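Transcriptional regulator, TetR family (Cytophaga hutchinsonii, PDB 3EUP) probably binds DNA through an N-terminal helix-turn-helix domain and represses or otherwise regulates transcription in response to an unidentified ligand, as TetR-family regulators do. Local coordinates at residues D119-D122 and A123-K126; N54-A57 and V58-A62; E18-A21 and P22-V26. One frame throughout, in Å; residues are numbered along the deposited sequence.

Contact 1 of 3, residues D119-D122 and A123-K126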
ATOM      1  N   ASP A 119      -4.549  11.821   2.075  1.00 26.96           N
ATOM      2  CA  ASP A 119      -5.187  12.739   3.001  1.00 27.45           C
ATOM      3  C   ASP A 119      -4.380  13.992   3.271  1.00 28.01           C
ATOM      4  O   ASP A 119      -4.665  14.710   4.228  1.00 26.61           O
ATOM      5  CB  ASP A 119      -5.538  12.011   4.311  1.00 28.48           C
ATOM      6  CG  ASP A 119      -6.568  10.902   4.082  1.00 30.82           C
ATOM      7  OD1 ASP A 119      -7.661  11.251   3.583  1.00 33.03           O
ATOM      8  OD2 ASP A 119      -6.285   9.713   4.363  1.00 32.47           O
ATOM      9  N   THR A 120      -3.393  14.292   2.433  1.00 28.22           N
ATOM     10  CA  THR A 120      -2.614  15.503   2.646  1.00 28.89           C
ATOM     11  C   THR A 120      -2.303  16.326   1.414  1.00 29.26           C
ATOM     12  O   THR A 120      -1.831  17.440   1.565  1.00 28.36           O
ATOM     13  CB  THR A 120      -1.239  15.168   3.218  1.00 29.21           C
ATOM     14  OG1 THR A 120      -0.498  14.503   2.198  1.00 26.94           O
ATOM     15  CG2 THR A 120      -1.382  14.267   4.490  1.00 30.81           C
ATOM     16  N   HIS A 121      -2.477  15.784   0.215  1.00 28.69           N
ATOM     17  CA  HIS A 121      -1.931  16.481  -0.960  1.00 28.84           C
ATOM     18  C   HIS A 121      -2.686  16.139  -2.244  1.00 28.53           C
ATOM     19  O   HIS A 121      -2.350  15.197  -2.937  1.00 26.89           O
ATOM     20  CB  HIS A 121      -0.427  16.151  -1.110  1.00 29.28           C
ATOM     21  CG  HIS A 121       0.270  17.016  -2.105  1.00 31.61           C
ATOM     22  ND1 HIS A 121       1.224  17.931  -1.744  1.00 39.08           N
ATOM     23  CD2 HIS A 121       0.038  17.223  -3.420  1.00 34.73           C
ATOM     24  CE1 HIS A 121       1.632  18.589  -2.818  1.00 37.83           C
ATOM     25  NE2 HIS A 121       0.918  18.185  -3.847  1.00 35.61           N
ATOM     26  N   ASP A 122      -3.668  16.971  -2.576  1.00 29.05           N
ATOM     27  CA  ASP A 122      -4.534  16.778  -3.736  1.00 29.44           C
ATOM     28  C   ASP A 122      -3.827  16.525  -5.049  1.00 28.02           C
ATOM     29  O   ASP A 122      -4.166  15.563  -5.747  1.00 25.81           O
ATOM     30  CB  ASP A 122      -5.424  18.017  -3.930  1.00 30.97           C
ATOM     31  CG  ASP A 122      -6.855  17.718  -3.714  1.00 38.21           C
ATOM     32  OD1 ASP A 122      -7.416  18.218  -2.696  1.00 47.47           O
ATOM     33  OD2 ASP A 122      -7.426  16.966  -4.557  1.00 45.18           O
ATOM     34  N   ALA A 123      -2.858  17.389  -5.407  1.00 27.13           N
ATOM     35  CA  ALA A 123      -2.221  17.270  -6.715  1.00 26.75           C
ATOM     36  C   ALA A 123      -1.604  15.881  -6.868  1.00 26.00           C
ATOM     37  O   ALA A 123      -1.801  15.217  -7.853  1.00 26.04           O
ATOM     38  CB  ALA A 123      -1.145  18.373  -6.952  1.00 27.06           C
ATOM     39  N   LEU A 124      -0.853  15.438  -5.875  1.00 25.89           N
ATOM     40  CA  LEU A 124      -0.200  14.144  -5.958  1.00 25.55           C
ATOM     41  C   LEU A 124      -1.137  12.970  -5.834  1.00 24.75           C
ATOM     42  O   LEU A 124      -0.875  11.943  -6.413  1.00 23.78           O
ATOM     43  CB  LEU A 124       0.916  14.037  -4.921  1.00 27.06           C
ATOM     44  CG  LEU A 124       2.226  14.690  -5.361  1.00 28.43           C
ATOM     45  CD1 LEU A 124       3.099  14.965  -4.147  1.00 33.00           C
ATOM     46  CD2 LEU A 124       2.851  13.783  -6.340  1.00 28.65           C
ATOM     47  N   ARG A 125      -2.218  13.104  -5.058  1.00 23.71           N
ATOM     48  CA  ARG A 125      -3.224  12.062  -5.030  1.00 23.63           C
ATOM     49  C   ARG A 125      -3.781  11.892  -6.431  1.00 23.53           C
ATOM     50  O   ARG A 125      -3.958  10.782  -6.920  1.00 20.99           O
ATOM     51  CB  ARG A 125      -4.342  12.420  -4.047  1.00 24.34           C
ATOM     52  CG  ARG A 125      -5.181  11.247  -3.575  1.00 25.73           C
ATOM     53  CD  ARG A 125      -6.178  10.762  -4.555  1.00 30.17           C
ATOM     54  NE  ARG A 125      -7.113  11.819  -4.945  1.00 30.56           N
ATOM     55  CZ  ARG A 125      -7.883  11.782  -6.026  1.00 32.66           C
ATOM     56  NH1 ARG A 125      -7.865  10.755  -6.870  1.00 33.30           N
ATOM     57  NH2 ARG A 125      -8.708  12.803  -6.260  1.00 36.35           N
ATOM     58  N   LYS A 126      -4.080  13.018  -7.085  1.00 23.93           N
ATOM     59  CA  LYS A 126      -4.618  12.952  -8.434  1.00 24.24           C
ATOM     60  C   LYS A 126      -3.656  12.252  -9.391  1.00 23.62           C
ATOM     61  O   LYS A 126      -4.085  11.510 -10.241  1.00 24.08           O
ATOM     62  CB  LYS A 126      -5.069  14.345  -8.929  1.00 23.67           C
ATOM     63  CG  LYS A 126      -6.382  14.749  -8.250  1.00 28.17           C
ATOM     64  CD  LYS A 126      -6.755  16.279  -8.408  1.00 31.65           C
ATOM     65  CE  LYS A 126      -8.137  16.609  -7.751  1.00 32.65           C
ATOM     66  NZ  LYS A 126      -8.428  18.096  -7.812  1.00 37.32           N
TER
HETATM   67  O   HOH W   1      -7.487  14.059  -3.111  1.00 42.24           O
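With CG of His-121 turned opposite its backbone N (chi1 -169°) and CG of Leu-124 turned opposite its own carbonyl carbon (chi1 -82°), imidazole and isobutyl group meet one helical turn apart. Leu-124 CD1 sits over the centre of one face of the ring, 3.9 Å from its centroid and only 11° off the normal, a CH-pi contact. The CB of Ala-123 approaches ring atom His-121 NE2 to 3.7 Å. The backbone carbonyl of His-121 takes the amide of Arg-125 (N to O 3.0 Å), and that of Asp-122 takes the amide of Lys-126. On the outer side the extended chain of Lys-126 crosses Asp-122, giving a loose salt bridge of 3.6 Å between Asp-122 OD2 and Lys-126 NZ. A water accepts from Arg-125 NE at 2.9 Å, in the guanidinium plane, and donates weakly to Asp-122 OD2, while NH1 of Arg-125 bonds to the carbonyl of Ala-178 of the second subunit. With an alanine at His-121, Leu-124 CD1 is likely to lose the ring face it rests on, and a gap would open beside Glu-56, which the ring also touches. His-121 holds the N-cap position, and Asp-122 and Lys-126 form an i to i+4 ion pair in the opening turn: the arrangement is the start of a long alpha-helix, 122-148, in the C-terminal domain of a TetR-family regulator.

Contact 2 of 3, residues N54-A57 and V58-A62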
ATOM      1  N   ASN A  54       9.467  24.999  -6.281  1.00 30.66           N
ATOM      2  CA  ASN A  54       9.571  24.653  -4.878  1.00 30.40           C
ATOM      3  C   ASN A  54       9.727  23.155  -4.737  1.00 29.90           C
ATOM      4  O   ASN A  54       9.760  22.428  -5.749  1.00 28.21           O
ATOM      5  CB  ASN A  54       8.311  25.097  -4.150  1.00 30.78           C
ATOM      6  CG  ASN A  54       7.043  24.652  -4.865  1.00 33.64           C
ATOM      7  OD1 ASN A  54       6.896  23.500  -5.230  1.00 32.74           O
ATOM      8  ND2 ASN A  54       6.122  25.592  -5.078  1.00 38.86           N
ATOM      9  N   LYS A  55       9.838  22.704  -3.494  1.00 29.17           N
ATOM     10  CA  LYS A  55      10.059  21.289  -3.209  1.00 29.92           C
ATOM     11  C   LYS A  55       8.952  20.423  -3.794  1.00 30.36           C
ATOM     12  O   LYS A  55       9.200  19.301  -4.253  1.00 29.17           O
ATOM     13  CB  LYS A  55      10.160  21.046  -1.706  1.00 30.07           C
ATOM     14  CG  LYS A  55      10.401  19.576  -1.364  1.00 32.38           C
ATOM     15  CD  LYS A  55      10.867  19.367   0.046  1.00 35.85           C
ATOM     16  CE  LYS A  55       9.808  19.739   1.029  1.00 36.36           C
ATOM     17  NZ  LYS A  55       9.829  18.851   2.214  1.00 37.15           N
ATOM     18  N   GLU A  56       7.719  20.952  -3.751  1.00 30.33           N
ATOM     19  CA  GLU A  56       6.564  20.227  -4.252  1.00 30.67           C
ATOM     20  C   GLU A  56       6.664  19.968  -5.747  1.00 28.04           C
ATOM     21  O   GLU A  56       6.314  18.890  -6.185  1.00 27.85           O
ATOM     22  CB  GLU A  56       5.239  20.946  -3.902  1.00 31.41           C
ATOM     23  CG  GLU A  56       4.105  20.656  -4.878  1.00 36.69           C
ATOM     24  CD  GLU A  56       2.728  21.145  -4.415  1.00 43.65           C
ATOM     25  OE1 GLU A  56       2.617  21.649  -3.252  1.00 48.93           O
ATOM     26  OE2 GLU A  56       1.756  20.967  -5.211  1.00 46.58           O
ATOM     27  N   ALA A  57       7.114  20.950  -6.519  1.00 27.02           N
ATOM     28  CA  ALA A  57       7.371  20.772  -7.945  1.00 25.71           C
ATOM     29  C   ALA A  57       8.432  19.669  -8.175  1.00 24.83           C
ATOM     30  O   ALA A  57       8.301  18.878  -9.099  1.00 24.40           O
ATOM     31  CB  ALA A  57       7.825  22.084  -8.608  1.00 24.99           C
ATOM     32  N   VAL A  58       9.440  19.604  -7.309  1.00 23.85           N
ATOM     33  CA  VAL A  58      10.444  18.534  -7.399  1.00 23.13           C
ATOM     34  C   VAL A  58       9.811  17.160  -7.095  1.00 22.39           C
ATOM     35  O   VAL A  58      10.072  16.207  -7.800  1.00 21.45           O
ATOM     36  CB  VAL A  58      11.655  18.752  -6.456  1.00 22.45           C
ATOM     37  CG1 VAL A  58      12.718  17.693  -6.752  1.00 21.80           C
ATOM     38  CG2 VAL A  58      12.200  20.200  -6.567  1.00 21.43           C
ATOM     39  N   ALA A  59       8.953  17.093  -6.076  1.00 22.32           N
ATOM     40  CA  ALA A  59       8.251  15.837  -5.689  1.00 21.52           C
ATOM     41  C   ALA A  59       7.367  15.307  -6.802  1.00 21.85           C
ATOM     42  O   ALA A  59       7.365  14.112  -7.072  1.00 22.14           O
ATOM     43  CB  ALA A  59       7.441  16.039  -4.443  1.00 21.42           C
ATOM     44  N   ILE A  60       6.675  16.213  -7.487  1.00 22.11           N
ATOM     45  CA  ILE A  60       5.809  15.852  -8.602  1.00 22.66           C
ATOM     46  C   ILE A  60       6.602  15.278  -9.779  1.00 22.56           C
ATOM     47  O   ILE A  60       6.235  14.237 -10.311  1.00 22.78           O
ATOM     48  CB  ILE A  60       4.922  17.011  -9.030  1.00 23.42           C
ATOM     49  CG1 ILE A  60       3.887  17.338  -7.905  1.00 26.31           C
ATOM     50  CG2 ILE A  60       4.256  16.703 -10.438  1.00 24.14           C
ATOM     51  CD1 ILE A  60       3.169  18.652  -8.154  1.00 27.75           C
ATOM     52  N   ALA A  61       7.687  15.952 -10.163  1.00 22.16           N
ATOM     53  CA  ALA A  61       8.584  15.461 -11.197  1.00 21.35           C
ATOM     54  C   ALA A  61       9.208  14.117 -10.785  1.00 20.56           C
ATOM     55  O   ALA A  61       9.326  13.203 -11.629  1.00 20.30           O
ATOM     56  CB  ALA A  61       9.708  16.524 -11.494  1.00 20.29           C
ATOM     57  N   ALA A  62       9.608  13.993  -9.523  1.00 20.29           N
ATOM     58  CA  ALA A  62      10.115  12.700  -9.000  1.00 20.60           C
ATOM     59  C   ALA A  62       9.114  11.586  -9.186  1.00 21.07           C
ATOM     60  O   ALA A  62       9.488  10.499  -9.601  1.00 22.50           O
ATOM     61  CB  ALA A  62      10.518  12.780  -7.510  1.00 19.99           C
TER
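Glu-56 and Ile-60 lie side by side and point the same way, one turn apart on helix 55-78. Their side chains meet through aliphatic carbons, Glu-56 CG standing 4.0 Å from Ile-60 CD1. Ile-60 CG1 also comes within 3.4 Å of the backbone carbonyl O of Glu-56. Having CG1 opposite its carbonyl carbon (chi1 -67°) directs that branch of Ile-60 back along the preceding turn. Val-58 reaches back likewise, its CG2 resting 3.4 Å from Asn-54 O. Beneath these side chains runs the backbone ladder, in which the carbonyls of Asn-54, Lys-55, Glu-56 and Ala-57 receive the amides of Val-58, Ala-59, Ile-60 and Ala-61; the Ala-59 N to Lys-55 O bond is 2.9 Å. Asn-54 fixes the start of the ladder as N-cap. Its OD1 accepts from Ala-57 N at 2.9 Å, with an N-H...O angle of 158°, satisfying an amide of the first turn that has no preceding helical carbonyl to use. The ammonium of Lys-55 swings off the helix to the carbonyls of Leu-29 and Thr-32, tying this end to the close of helix 10-31. Val-58 and Ala-62 pack on Phe-24 of helix 10-31, whereas Ile-60 faces Leu-124 and Lys-127 of helix 122-148, leaving this first stretch of helix 55-78 wedged between a helix of the DNA-binding domain and one of the C-terminal domain.

Contact 3 of 3, residues E18-A21 and P22-V26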
ATOM      1  N   GLU A  18      16.583  12.845 -11.296  1.00 22.95           N
ATOM      2  CA  GLU A  18      17.232  11.534 -11.162  1.00 23.58           C
ATOM      3  C   GLU A  18      17.861  11.320  -9.793  1.00 23.81           C
ATOM      4  O   GLU A  18      17.752  10.245  -9.241  1.00 23.43           O
ATOM      5  CB  GLU A  18      18.274  11.340 -12.279  1.00 25.01           C
ATOM      6  CG  GLU A  18      17.563  11.112 -13.582  1.00 27.02           C
ATOM      7  CD  GLU A  18      18.429  11.076 -14.779  1.00 31.78           C
ATOM      8  OE1 GLU A  18      19.693  11.012 -14.636  1.00 32.16           O
ATOM      9  OE2 GLU A  18      17.802  11.104 -15.872  1.00 33.70           O
ATOM     10  N   SER A  19      18.491  12.358  -9.248  1.00 23.94           N
ATOM     11  CA  SER A  19      19.229  12.265  -7.995  1.00 23.90           C
ATOM     12  C   SER A  19      18.300  12.228  -6.818  1.00 22.82           C
ATOM     13  O   SER A  19      18.614  11.607  -5.794  1.00 22.13           O
ATOM     14  CB  SER A  19      20.116  13.499  -7.804  1.00 23.54           C
ATOM     15  OG  SER A  19      21.091  13.530  -8.801  1.00 29.30           O
ATOM     16  N   THR A  20      17.191  12.959  -6.916  1.00 22.09           N
ATOM     17  CA  THR A  20      16.349  13.117  -5.751  1.00 22.01           C
ATOM     18  C   THR A  20      15.168  12.182  -5.722  1.00 22.35           C
ATOM     19  O   THR A  20      14.572  12.041  -4.672  1.00 21.39           O
ATOM     20  CB  THR A  20      15.805  14.547  -5.590  1.00 22.63           C
ATOM     21  OG1 THR A  20      14.929  14.859  -6.687  1.00 19.61           O
ATOM     22  CG2 THR A  20      16.987  15.560  -5.514  1.00 22.20           C
ATOM     23  N   ALA A  21      14.831  11.569  -6.856  1.00 22.83           N
ATOM     24  CA  ALA A  21      13.678  10.646  -6.933  1.00 23.19           C
ATOM     25  C   ALA A  21      13.755   9.468  -5.933  1.00 23.58           C
ATOM     26  O   ALA A  21      12.717   9.058  -5.377  1.00 25.19           O
ATOM     27  CB  ALA A  21      13.479  10.126  -8.363  1.00 21.87           C
ATOM     28  N   PRO A  22      14.946   8.900  -5.707  1.00 24.03           N
ATOM     29  CA  PRO A  22      15.054   7.827  -4.690  1.00 24.09           C
ATOM     30  C   PRO A  22      14.831   8.340  -3.271  1.00 24.43           C
ATOM     31  O   PRO A  22      14.327   7.604  -2.413  1.00 25.42           O
ATOM     32  CB  PRO A  22      16.508   7.350  -4.841  1.00 24.85           C
ATOM     33  CG  PRO A  22      16.905   7.777  -6.188  1.00 25.02           C
ATOM     34  CD  PRO A  22      16.194   9.043  -6.467  1.00 23.93           C
ATOM     35  N   VAL A  23      15.191   9.595  -3.007  1.00 23.92           N
ATOM     36  CA  VAL A  23      14.959  10.171  -1.694  1.00 23.50           C
ATOM     37  C   VAL A  23      13.456  10.418  -1.536  1.00 22.86           C
ATOM     38  O   VAL A  23      12.884  10.109  -0.478  1.00 23.65           O
ATOM     39  CB  VAL A  23      15.691  11.520  -1.466  1.00 23.33           C
ATOM     40  CG1 VAL A  23      15.510  11.962  -0.048  1.00 24.40           C
ATOM     41  CG2 VAL A  23      17.209  11.398  -1.799  1.00 26.44           C
ATOM     42  N   PHE A  24      12.792  11.013  -2.525  1.00 21.68           N
ATOM     43  CA  PHE A  24      11.346  11.219  -2.336  1.00 20.52           C
ATOM     44  C   PHE A  24      10.628   9.881  -2.181  1.00 20.76           C
ATOM     45  O   PHE A  24       9.704   9.763  -1.387  1.00 21.40           O
ATOM     46  CB  PHE A  24      10.695  12.008  -3.459  1.00 20.00           C
ATOM     47  CG  PHE A  24      10.972  13.468  -3.398  1.00 19.94           C
ATOM     48  CD1 PHE A  24      10.393  14.269  -2.403  1.00 19.69           C
ATOM     49  CD2 PHE A  24      11.854  14.039  -4.287  1.00 18.71           C
ATOM     50  CE1 PHE A  24      10.661  15.651  -2.335  1.00 19.88           C
ATOM     51  CE2 PHE A  24      12.155  15.420  -4.226  1.00 18.57           C
ATOM     52  CZ  PHE A  24      11.552  16.217  -3.260  1.00 20.38           C
ATOM     53  N   ASN A  25      11.033   8.880  -2.948  1.00 21.39           N
ATOM     54  CA  ASN A  25      10.348   7.582  -2.936  1.00 22.16           C
ATOM     55  C   ASN A  25      10.451   6.888  -1.580  1.00 24.05           C
ATOM     56  O   ASN A  25       9.548   6.146  -1.217  1.00 25.55           O
ATOM     57  CB  ASN A  25      10.837   6.661  -4.047  1.00 21.71           C
ATOM     58  CG  ASN A  25       9.869   5.542  -4.348  1.00 21.38           C
ATOM     59  OD1 ASN A  25       8.645   5.731  -4.351  1.00 22.47           O
ATOM     60  ND2 ASN A  25      10.405   4.365  -4.589  1.00 21.81           N
ATOM     61  N   VAL A  26      11.504   7.186  -0.834  1.00 24.78           N
ATOM     62  CA  VAL A  26      11.779   6.586   0.481  1.00 25.12           C
ATOM     63  C   VAL A  26      11.256   7.430   1.641  1.00 25.56           C
ATOM     64  O   VAL A  26      10.547   6.929   2.518  1.00 25.18           O
ATOM     65  CB  VAL A  26      13.303   6.353   0.641  1.00 25.08           C
ATOM     66  CG1 VAL A  26      13.703   6.074   2.138  1.00 25.87           C
ATOM     67  CG2 VAL A  26      13.711   5.203  -0.226  1.00 25.32           C
TER
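Pro-22 follows Ala-21 inside helix 10-31, its ring set against the preceding turn, where CD lies 3.4 Å from Glu-18 O; Pro-22 CD is also a tight 3.5 Å from CB of the adjoining Ala-21. Lacking an N-H, the proline cannot bond back to Glu-18 O. Val-23 N makes no bond to Ser-19 O either, turning to Thr-20 O in a weak, bent bond (3.0 Å, 122°). This is a proline kink within the long helix that precedes the probable helix-turn-helix, helices 34-41 and 45-48, of the TetR-type DNA-binding domain. At Phe-24 the regular pattern resumes, its N bonding straight to Thr-20 O (3.0 Å), which therefore carries two amides. The phenyl ring runs alongside Thr-20, Phe-24 CE2 lying 3.8 Å from Thr-20 OG1; a chi1 of 65° sets that hydroxyl between the backbone N and the carbonyl carbon, and it is bonded to the Ile-16 carbonyl. Both side chains also pack on Leu-37 of helix 34-41. Asn-25 N donates to Ala-21 O at 3.0 Å, approaching 30° out of the carbonyl plane. Its amide group leads away to the carbonyls of Val-105 and Gly-107 and to Asn-112, while Val-26 packs on Asp-119 of the second subunit.

In the fold
Along the chain the order is contact 3, contact 2, contact 1: within helix 10-31, at the start of helix 55-78 and at the start of helix 122-148. Contacts 2 and 3 both belong to the TetR-type DNA-binding region; their centres are about 10 Å apart and they touch, Ala-62 CB lying 3.9 Å from Ala-21 CA. Contact 1 belongs to the C-terminal domain, about 13 Å from contact 2 between centres, and meets it where Ala-123 CB lies 4.3 Å from Glu-56 OE2. Contacts 1 and 3 do not touch, their nearest atoms being about 8 Å apart, so contact 2 bridges them. Such a path is consistent with coupling between the ligand-binding and DNA-binding domains, as in TetR relatives.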